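Local coordinates for sensor protein (Vibrio parahaemolyticus, PDB 3I9Y) that forms the sensor domain of TorS, a TMAO-responsive receptor that probably acts as a histidine kinase, passing phosphate from ATP to a protein histidine, at residues A[12-15]-A[16-20]; A[28-31]-A[32-36]; A[38-41]-A[42-46]; A[80-83]-A[84-88]; A[183-186]-A[187-190]. All coordinates share one frame; numbering follows the deposited sequence.

Interaction 1. Residues A[12-15]-A[16-20]; sequences VSEL and STRII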
# COMPACT_ATOMS: atom_id res chain seq x y z
N VAL A 12 -3.37 30.69 -7.39
CA VAL A 12 -4.01 29.59 -6.69
C VAL A 12 -4.33 28.45 -7.72
O VAL A 12 -4.16 27.18 -7.43
CB VAL A 12 -5.40 30.05 -6.03
CG1 VAL A 12 -6.19 28.85 -5.46
CG2 VAL A 12 -5.03 31.02 -4.88
N SER A 13 -4.86 28.84 -8.88
CA SER A 13 -5.29 27.81 -9.86
C SER A 13 -4.01 27.02 -10.40
O SER A 13 -4.00 25.79 -10.60
CB SER A 13 -5.97 28.50 -11.07
OG SER A 13 -6.10 27.51 -12.08
N GLU A 14 -2.92 27.73 -10.62
CA GLU A 14 -1.80 27.02 -11.11
C GLU A 14 -1.10 26.21 -10.01
O GLU A 14 -0.62 25.08 -10.36
CB GLU A 14 -0.85 27.96 -11.80
CG GLU A 14 -0.00 27.15 -12.93
CD GLU A 14 1.30 26.97 -12.26
OE1 GLU A 14 1.23 27.80 -11.24
OE2 GLU A 14 2.28 26.08 -12.69
N LEU A 15 -1.07 26.69 -8.75
CA LEU A 15 -0.46 25.91 -7.66
C LEU A 15 -1.41 24.60 -7.44
O LEU A 15 -0.93 23.54 -7.22
CB LEU A 15 -0.29 26.69 -6.35
CG LEU A 15 0.95 27.42 -6.54
CD1 LEU A 15 0.88 28.57 -5.48
CD2 LEU A 15 2.19 26.58 -6.27
N SER A 16 -2.71 24.68 -7.63
CA SER A 16 -3.60 23.58 -7.53
C SER A 16 -3.16 22.48 -8.54
O SER A 16 -2.98 21.26 -8.15
CB SER A 16 -5.02 23.93 -7.91
OG SER A 16 -5.39 24.90 -6.93
N THR A 17 -3.04 22.87 -9.80
CA THR A 17 -2.59 21.85 -10.74
C THR A 17 -1.17 21.35 -10.45
O THR A 17 -0.95 20.14 -10.54
CB THR A 17 -2.92 22.17 -12.29
OG1 THR A 17 -1.72 22.08 -13.06
CG2 THR A 17 -3.73 23.18 -12.46
N ARG A 18 -0.27 22.15 -9.95
CA ARG A 18 0.97 21.59 -9.56
C ARG A 18 0.88 20.57 -8.37
O ARG A 18 1.66 19.50 -8.37
CB ARG A 18 1.98 22.69 -9.20
CG ARG A 18 2.43 23.13 -10.57
CD ARG A 18 3.00 24.53 -10.75
NE ARG A 18 3.80 24.74 -9.61
CZ ARG A 18 4.67 25.75 -9.48
NH1 ARG A 18 4.75 26.62 -10.51
NH2 ARG A 18 5.47 25.82 -8.28
N ILE A 19 0.02 20.88 -7.37
CA ILE A 19 -0.07 20.06 -6.22
C ILE A 19 -0.66 18.75 -6.68
O ILE A 19 -0.26 17.70 -6.16
CB ILE A 19 -0.99 20.74 -5.15
CG1 ILE A 19 -0.07 21.83 -4.43
CG2 ILE A 19 -1.51 19.74 -4.13
CD1 ILE A 19 -1.08 22.74 -3.56
N ILE A 20 -1.65 18.80 -7.58
CA ILE A 20 -2.23 17.59 -8.06
C ILE A 20 -1.12 16.66 -8.71
O ILE A 20 -1.14 15.45 -8.43
CB ILE A 20 -3.41 17.83 -9.03
CG1 ILE A 20 -4.68 18.11 -8.18
CG2 ILE A 20 -3.82 16.52 -9.85
CD1 ILE A 20 -5.71 19.01 -9.13
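Helix 5-27, the first helix of the TorS sensor domain, makes two of its turns here, and S16 folds its hydroxyl back onto V12 O. That carbonyl oxygen is held twice by the same residue. S16 N reaches it at 2.9 Å in the ordinary helical i to i+4 bond, and the hydroxyl S16 OG donates to it at 2.6 Å. The two donors come from opposite faces of the carbonyl plane, so the amide and the hydroxyl share one acceptor without competing for the same space. This is possible because OG sits beside its own backbone N, chi1 -63°, and therefore leans back toward the preceding turn.

Two residues on, at the exposed side, a weak i to i+4 salt bridge is modelled between R18 NH1 and E14 OE2, though OE2 sits too close to the arginine for its place to be sure. Over one face of the guanidinium lies L15, whose CD2 is 3.9 Å from R18 NH2. I19 N bonds to L15 O at 2.8 Å, and I19 CG1 packs against that same oxygen at 3.4 Å.

Two helices pack against these turns. V12, S16 and I19, with S13 at the margin, face helix 232-267, where N261 OD1 is a further hydrogen-bond partner of S16 OG and both S16 and I19 touch F257. V12, L15 and I19 lean on helix 32-58 through I53, S48 and L42, and R18 reaches Q45 of the same helix from the exposed margin.

Interaction 2. Residues A[28-31]-A[32-36]; sequences NAQN and EQERK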
# COMPACT_ATOMS: atom_id res chain seq x y z
N ASN A 28 3.63 7.55 -6.49
CA ASN A 28 4.41 6.64 -7.26
C ASN A 28 5.78 6.48 -6.66
O ASN A 28 6.64 5.82 -7.30
CB ASN A 28 4.64 7.12 -8.63
CG ASN A 28 3.35 7.01 -9.46
OD1 ASN A 28 2.41 6.17 -9.11
ND2 ASN A 28 3.25 7.82 -10.52
N ALA A 29 5.98 7.06 -5.46
CA ALA A 29 7.30 6.95 -4.84
C ALA A 29 7.56 5.44 -4.49
O ALA A 29 6.73 4.77 -3.94
CB ALA A 29 7.40 7.74 -3.48
N GLN A 30 8.79 5.02 -4.76
CA GLN A 30 9.17 3.59 -4.48
C GLN A 30 10.03 3.41 -3.25
O GLN A 30 10.30 2.33 -2.93
CB GLN A 30 9.87 2.98 -5.77
CG GLN A 30 8.81 2.83 -6.84
CD GLN A 30 9.49 2.67 -8.20
OE1 GLN A 30 9.14 1.81 -9.08
NE2 GLN A 30 10.53 3.49 -8.38
N ASN A 31 10.52 4.44 -2.61
CA ASN A 31 11.34 4.24 -1.45
C ASN A 31 11.29 5.55 -0.64
O ASN A 31 10.65 6.56 -1.09
CB ASN A 31 12.85 3.87 -1.82
CG ASN A 31 13.43 4.80 -2.77
OD1 ASN A 31 13.48 6.02 -2.52
ND2 ASN A 31 13.84 4.29 -3.90
N GLU A 32 11.96 5.50 0.52
CA GLU A 32 11.94 6.56 1.41
C GLU A 32 12.49 7.77 0.76
O GLU A 32 11.93 8.86 0.98
CB GLU A 32 12.72 6.30 2.66
CG GLU A 32 11.85 5.60 3.74
CD GLU A 32 10.46 6.32 4.19
OE1 GLU A 32 10.60 7.32 4.88
OE2 GLU A 32 9.28 5.85 3.82
N GLN A 33 13.57 7.65 -0.05
CA GLN A 33 14.08 8.93 -0.51
C GLN A 33 13.13 9.64 -1.41
O GLN A 33 12.99 10.88 -1.42
CB GLN A 33 15.40 8.77 -1.26
CG GLN A 33 16.33 9.95 -1.14
CD GLN A 33 17.86 9.45 -1.46
OE1 GLN A 33 18.13 8.88 -2.55
NE2 GLN A 33 18.84 9.64 -0.48
N GLU A 34 12.52 8.91 -2.30
CA GLU A 34 11.64 9.53 -3.20
C GLU A 34 10.35 10.06 -2.44
O GLU A 34 9.79 11.08 -2.80
CB GLU A 34 11.20 8.53 -4.21
CG GLU A 34 12.31 8.28 -5.28
CD GLU A 34 12.00 7.09 -6.17
OE1 GLU A 34 10.86 6.43 -6.17
OE2 GLU A 34 13.00 6.78 -6.92
N ARG A 35 9.96 9.31 -1.39
CA ARG A 35 8.71 9.59 -0.73
C ARG A 35 9.01 10.97 -0.03
O ARG A 35 8.21 11.90 -0.11
CB ARG A 35 8.39 8.58 0.35
CG ARG A 35 7.00 8.94 0.96
CD ARG A 35 6.62 7.92 2.11
NE ARG A 35 7.59 8.03 3.24
CZ ARG A 35 7.55 9.01 4.11
NH1 ARG A 35 6.57 9.98 3.97
NH2 ARG A 35 8.37 9.04 5.11
N LYS A 36 10.14 11.06 0.65
CA LYS A 36 10.43 12.33 1.36
C LYS A 36 10.62 13.50 0.43
O LYS A 36 10.28 14.64 0.80
CB LYS A 36 11.75 12.22 2.17
CG LYS A 36 11.54 11.22 3.34
CD LYS A 36 12.54 11.59 4.46
CE LYS A 36 12.22 10.93 5.74
NZ LYS A 36 13.42 9.88 5.86
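E34 reaches back from the first turn of helix 32-58 to the loop before it, ending on the backbone of Q30. Its CB lies 3.7 Å from N31 O, and CG passes N31 OD1 at 3.8 Å. Since CG stands beside the backbone N and the chain runs extended beyond it, the carboxylate is carried back alongside the loop, where CD comes close to Q30 N. There OE1 accepts the Q30 N-H at 2.9 Å, nearly along its C-O axis and with an N-H...O angle of 164°. The side chains of Q30 and E34 run alongside each other, amide and carboxylate almost coplanar.

N31 in turn caps the helix: its OD1 accepts from E34 N at 3.1 Å, with chi1 51° turning the amide over the helix start. R35 N closes the first turn on N31 O, and A29 CB rests 3.6 Å from R35 CA. On another side of the first turn, R35 grips E32 side-on, NH2 to OE1 and NE to OE2, each at 2.8 Å.

The whole is an asparagine N-cap, backed by a glutamate at N3 that accepts from the residue before the cap, and it starts the second helix of the bundle.

Interaction 3. Residues A[38-41]-A[42-46]; sequences AGRV and LFEQL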
# COMPACT_ATOMS: atom_id res chain seq x y z
N ALA A 38 9.22 13.76 -2.66
CA ALA A 38 7.91 14.25 -3.16
C ALA A 38 7.13 15.01 -2.00
O ALA A 38 6.44 16.04 -2.22
CB ALA A 38 6.98 13.12 -3.71
N GLY A 39 7.38 14.61 -0.75
CA GLY A 39 6.56 15.21 0.29
C GLY A 39 7.05 16.63 0.54
O GLY A 39 6.28 17.49 0.98
N ARG A 40 8.33 16.84 0.38
CA ARG A 40 8.97 18.15 0.63
C ARG A 40 8.43 19.02 -0.58
O ARG A 40 7.98 20.19 -0.40
CB ARG A 40 10.47 18.11 0.45
CG ARG A 40 11.18 19.51 0.55
CD ARG A 40 12.78 19.41 0.23
NE ARG A 40 12.99 19.12 -1.21
CZ ARG A 40 12.65 20.02 -2.12
NH1 ARG A 40 12.10 21.17 -1.68
NH2 ARG A 40 12.87 19.84 -3.41
N VAL A 41 8.46 18.49 -1.81
CA VAL A 41 7.95 19.43 -2.73
C VAL A 41 6.39 19.87 -2.55
O VAL A 41 6.05 21.05 -2.79
CB VAL A 41 8.31 19.21 -4.16
CG1 VAL A 41 9.82 18.81 -4.33
CG2 VAL A 41 7.43 18.58 -4.86
N LEU A 42 5.55 18.95 -2.17
CA LEU A 42 4.19 19.12 -2.07
C LEU A 42 3.92 20.11 -0.92
O LEU A 42 3.12 21.00 -1.03
CB LEU A 42 3.59 17.78 -1.84
CG LEU A 42 2.14 17.66 -1.61
CD1 LEU A 42 1.38 17.97 -2.86
CD2 LEU A 42 2.00 16.08 -1.60
N PHE A 43 4.68 20.03 0.15
CA PHE A 43 4.52 20.97 1.25
C PHE A 43 4.96 22.36 0.83
O PHE A 43 4.32 23.31 1.22
CB PHE A 43 5.37 20.57 2.34
CG PHE A 43 5.38 21.53 3.52
CD1 PHE A 43 4.33 21.44 4.47
CD2 PHE A 43 6.42 22.43 3.70
CE1 PHE A 43 4.27 22.28 5.71
CE2 PHE A 43 6.42 23.32 4.88
CZ PHE A 43 5.33 23.22 5.89
N GLU A 44 6.03 22.51 0.02
CA GLU A 44 6.38 23.87 -0.35
C GLU A 44 5.23 24.53 -1.22
O GLU A 44 4.95 25.72 -1.10
CB GLU A 44 7.51 23.90 -1.28
CG GLU A 44 8.76 24.06 -0.57
CD GLU A 44 9.92 24.30 -1.62
OE1 GLU A 44 10.59 23.26 -2.00
OE2 GLU A 44 10.14 25.48 -2.14
N GLN A 45 4.67 23.76 -2.11
CA GLN A 45 3.65 24.21 -3.02
C GLN A 45 2.33 24.47 -2.20
O GLN A 45 1.59 25.42 -2.49
CB GLN A 45 3.39 23.18 -4.14
CG GLN A 45 4.69 22.94 -5.09
CD GLN A 45 4.34 21.76 -6.07
OE1 GLN A 45 3.50 20.87 -5.81
NE2 GLN A 45 4.91 21.81 -7.24
N LEU A 46 2.05 23.67 -1.20
CA LEU A 46 0.85 23.95 -0.46
C LEU A 46 1.07 25.36 0.34
O LEU A 46 0.15 26.16 0.42
CB LEU A 46 0.57 22.85 0.54
CG LEU A 46 -0.48 23.16 1.63
CD1 LEU A 46 -1.87 23.20 0.89
CD2 LEU A 46 -0.48 21.88 2.69
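R40 and E44 run side by side along the outer face of helix 32-58 and meet in an i to i+4 salt bridge. The arginine leaves the backbone with CG opposite its own N, stays straight through chi2, then bends at chi3, 70°, which turns NH1 toward E44. E44 is extended beyond CG and offers one oxygen: OE1 lies 2.6 Å from R40 NH1, at the edge of the guanidinium and near its plane. The N-H...O angle is only 125°, so the bond is weak in direction although short, and the carboxylate is turned 43° from the guanidinium. R40 NH2 forms a second salt bridge, with E37 OE2 on the preceding turn, so the arginine links acids on two turns.

On the inner side, L42 has CG opposite its backbone N, with CB 3.4 Å from A38 O. F43, on the exposed side, shares that first torsion and holds CB 3.5 Å from G39 O, its ring leading off to the surface. Q45 takes the alternative setting, CG beside the backbone N, which places CG 3.3 Å from V41 O; its polar end goes to another helix, OE1 bonding to S22 OG. The backbone bonds repeat evenly beneath, from L42 N to A38 O at 3.0 Å through Q45 N to V41 O at 3.1 Å.

Helix 5-27 covers the inner side. V41 and L42 both touch S22 there, and L42 and Q45 extend the packing along the same helix, while R40, F43 and E44 lie on the exposed surface of the pair.

Interaction 4. Residues A[80-83]-A[84-88]; sequences LAEL and GVTVE
G84 opens the second turn by donating from its N to L80 O at 3.0 Å. V85 follows with a weaker link, its N 3.4 Å from A81 O; its CB lies 3.5 Å from E82 O and CG2 also leans toward A81 O, while the residue as a whole is exposed. T86 comes next and holds the turn more firmly. Its N meets E82 O at 3.0 Å in the carbonyl plane, almost straight at 171°. With OG1 beside the backbone N, chi1 -78°, the hydroxyl turns back to the same oxygen, a weak second bond at 3.3 Å. V87 is next: its N bonds to L83 O at 3.0 Å, and CG2, also placed beside the backbone N, comes within 4.2 Å of L83 CG, an apolar contact between successive turns on the buried side.

All this belongs to the long helix 63-114, most of which falls in a predicted coiled coil. Three helices pack around it. L83 lies on L249 and M250 and T86 on S246 of helix 232-267, where E82 OE2 also bonds to Q245 NE2. L80, L83 and V87 meet I19, V23 and L26 of helix 5-27, and L80 and V87 reach L46 and R35 of helix 32-58.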
# COMPACT_ATOMS: atom_id res chain seq x y z
N LEU A 80 -4.60 16.04 2.15
CA LEU A 80 -3.22 15.87 1.90
C LEU A 80 -2.47 15.26 3.14
O LEU A 80 -1.51 14.44 2.90
CB LEU A 80 -2.42 17.14 1.48
CG LEU A 80 -3.04 17.74 0.14
CD1 LEU A 80 -2.40 19.22 -0.15
CD2 LEU A 80 -2.60 17.03 -1.10
N ALA A 81 -2.87 15.56 4.40
CA ALA A 81 -2.10 15.06 5.53
C ALA A 81 -2.54 13.58 5.53
O ALA A 81 -1.69 12.82 5.80
CB ALA A 81 -2.67 15.57 6.98
N GLU A 82 -3.78 13.20 5.24
CA GLU A 82 -4.11 11.84 5.34
C GLU A 82 -3.37 10.94 4.25
O GLU A 82 -2.90 9.83 4.58
CB GLU A 82 -5.60 11.63 5.25
CG GLU A 82 -5.98 10.23 5.36
CD GLU A 82 -7.50 10.05 5.54
OE1 GLU A 82 -8.25 11.07 5.79
OE2 GLU A 82 -7.95 8.88 5.48
N LEU A 83 -3.24 11.45 3.05
CA LEU A 83 -2.57 10.76 1.98
C LEU A 83 -1.11 10.67 2.47
O LEU A 83 -0.44 9.73 2.23
CB LEU A 83 -2.57 11.68 0.75
CG LEU A 83 -2.26 10.97 -0.53
CD1 LEU A 83 -3.43 10.02 -0.84
CD2 LEU A 83 -2.03 12.01 -1.78
N GLY A 84 -0.50 11.66 3.08
CA GLY A 84 0.89 11.41 3.53
C GLY A 84 1.05 10.18 4.46
O GLY A 84 2.04 9.41 4.32
N VAL A 85 0.15 9.96 5.39
CA VAL A 85 0.23 8.85 6.38
C VAL A 85 0.04 7.52 5.57
O VAL A 85 0.81 6.55 5.77
CB VAL A 85 -0.92 9.00 7.34
CG1 VAL A 85 -1.22 7.65 8.18
CG2 VAL A 85 -0.57 10.26 8.27
N THR A 86 -0.96 7.52 4.65
CA THR A 86 -1.26 6.39 3.77
C THR A 86 -0.11 5.94 2.90
O THR A 86 0.15 4.73 2.73
CB THR A 86 -2.56 6.88 2.91
OG1 THR A 86 -3.64 6.70 3.84
CG2 THR A 86 -2.79 6.22 1.80
N VAL A 87 0.58 6.90 2.28
CA VAL A 87 1.67 6.57 1.39
C VAL A 87 2.86 6.05 2.22
O VAL A 87 3.59 5.10 1.83
CB VAL A 87 2.06 7.74 0.46
CG1 VAL A 87 3.40 7.37 -0.30
CG2 VAL A 87 0.84 8.08 -0.62
N GLU A 88 3.12 6.62 3.39
CA GLU A 88 4.22 6.12 4.15
C GLU A 88 3.83 4.65 4.67
O GLU A 88 4.70 3.82 4.74
CB GLU A 88 4.57 7.02 5.28
CG GLU A 88 5.59 6.38 6.23
CD GLU A 88 6.13 7.37 7.38
OE1 GLU A 88 5.59 8.58 7.50
OE2 GLU A 88 7.06 6.86 8.19

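Interaction 5. Residues A[183-186]-A[187-190]; sequences LTNV and DRIQ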
# COMPACT_ATOMS: atom_id res chain seq x y z
N LEU A 183 -1.43 -10.12 -6.12
CA LEU A 183 -2.86 -10.00 -6.41
C LEU A 183 -3.43 -8.64 -5.96
O LEU A 183 -3.01 -8.04 -4.90
CB LEU A 183 -3.69 -11.08 -5.62
CG LEU A 183 -3.39 -12.60 -5.84
CD1 LEU A 183 -4.34 -13.56 -5.00
CD2 LEU A 183 -3.69 -12.83 -7.44
N THR A 184 -4.39 -8.15 -6.77
CA THR A 184 -5.03 -6.89 -6.43
C THR A 184 -6.50 -7.21 -6.14
O THR A 184 -7.34 -6.32 -5.97
CB THR A 184 -5.00 -5.86 -7.61
OG1 THR A 184 -5.56 -6.54 -8.72
CG2 THR A 184 -3.59 -5.42 -8.07
N ASN A 185 -6.88 -8.46 -6.01
CA ASN A 185 -8.33 -8.69 -5.74
C ASN A 185 -8.45 -9.29 -4.41
O ASN A 185 -7.87 -10.33 -4.20
CB ASN A 185 -8.94 -9.67 -6.80
CG ASN A 185 -10.41 -10.08 -6.47
OD1 ASN A 185 -10.71 -10.81 -5.52
ND2 ASN A 185 -11.34 -9.56 -7.30
N VAL A 186 -9.32 -8.80 -3.55
CA VAL A 186 -9.34 -9.29 -2.24
C VAL A 186 -9.91 -10.64 -1.97
O VAL A 186 -9.47 -11.32 -0.98
CB VAL A 186 -9.98 -8.27 -1.30
CG1 VAL A 186 -11.54 -8.35 -1.38
CG2 VAL A 186 -9.68 -8.53 0.14
N ASP A 187 -10.88 -11.10 -2.78
CA ASP A 187 -11.39 -12.48 -2.56
C ASP A 187 -10.28 -13.49 -2.98
O ASP A 187 -10.18 -14.51 -2.45
CB ASP A 187 -12.66 -12.70 -3.50
CG ASP A 187 -13.79 -11.62 -3.17
OD1 ASP A 187 -14.13 -10.82 -4.03
OD2 ASP A 187 -14.29 -11.52 -2.04
N ARG A 188 -9.53 -13.15 -4.02
CA ARG A 188 -8.46 -14.01 -4.41
C ARG A 188 -7.39 -14.14 -3.35
O ARG A 188 -6.87 -15.29 -3.14
CB ARG A 188 -7.83 -13.44 -5.64
CG ARG A 188 -8.35 -14.19 -6.82
CD ARG A 188 -8.04 -15.74 -6.46
NE ARG A 188 -6.70 -16.14 -6.93
CZ ARG A 188 -6.36 -17.40 -7.13
NH1 ARG A 188 -7.28 -18.41 -6.87
NH2 ARG A 188 -5.14 -17.64 -7.67
N ILE A 189 -7.08 -13.00 -2.66
CA ILE A 189 -6.07 -13.03 -1.56
C ILE A 189 -6.58 -14.01 -0.51
O ILE A 189 -5.87 -14.90 -0.09
CB ILE A 189 -5.79 -11.66 -0.92
CG1 ILE A 189 -5.08 -10.82 -1.96
CG2 ILE A 189 -4.94 -11.85 0.46
CD1 ILE A 189 -5.22 -9.27 -1.56
N GLN A 190 -7.82 -13.93 -0.11
CA GLN A 190 -8.30 -14.83 0.95
C GLN A 190 -8.37 -16.33 0.57
O GLN A 190 -8.27 -17.22 1.39
CB GLN A 190 -9.71 -14.36 1.33
CG GLN A 190 -9.63 -12.89 1.72
CD GLN A 190 -10.92 -12.42 2.48
OE1 GLN A 190 -11.92 -11.94 1.91
NE2 GLN A 190 -10.91 -12.63 3.76
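L183 lays its CD1 over the backbone of R188, 3.5 Å from the carbonyl carbon R188 C and 3.6 Å from R188 CB, while its CB rests 3.9 Å from I189 CG1. The leucine thus covers the start of helix 186-208, whose first turn is capped by an asparagine N-cap. N185, with CG opposite its backbone N at chi1 173°, brings OD1 over the N-terminal end of the helix. There OD1 takes the N-H of R188 at 3.0 Å, a well-directed bond of 161°, and a weak one from D187 N at 2.8 Å. The backbone carries on where the cap leaves off: I189 N bonds to N185 O, and Q190 N to V186 O.

R188 crosses L183 at a slant, but the bends in its chain at chi2 and chi3 send the guanidinium away to a salt bridge between NH2 and E179 OE1, which ties the helix to the preceding helix 158-180. The apolar contact and the cap tie loop to helix. On another side V186, I189 and Q190 touch L237 of helix 232-267, V186 also meeting Y240. Q190 is extended beyond CG, and that CG comes to 3.1 Å from V186 O.

Overall arrangement
The five contacts come in series along a mostly helical chain built as two stacked four-helix bundles. Interactions 1, 3 and 4 lie on helices 5-27, 32-58 and 63-114 and touch one another: I19 meets both L42 and L80, and L46 meets L80, with centres 12 to 18 Å apart. Interaction 2 starts helix 32-58 and adjoins interaction 3 in sequence; its R35 packs on V87 and E88 of interaction 4. Interaction 5 stands apart, its centre 36 Å from that of interaction 1 across the chain's centre. Helix 232-267 packs against interactions 1, 4 and 5, so this long helix runs past contacts on both sides of the chain's centre, consistent with its joining the two bundles.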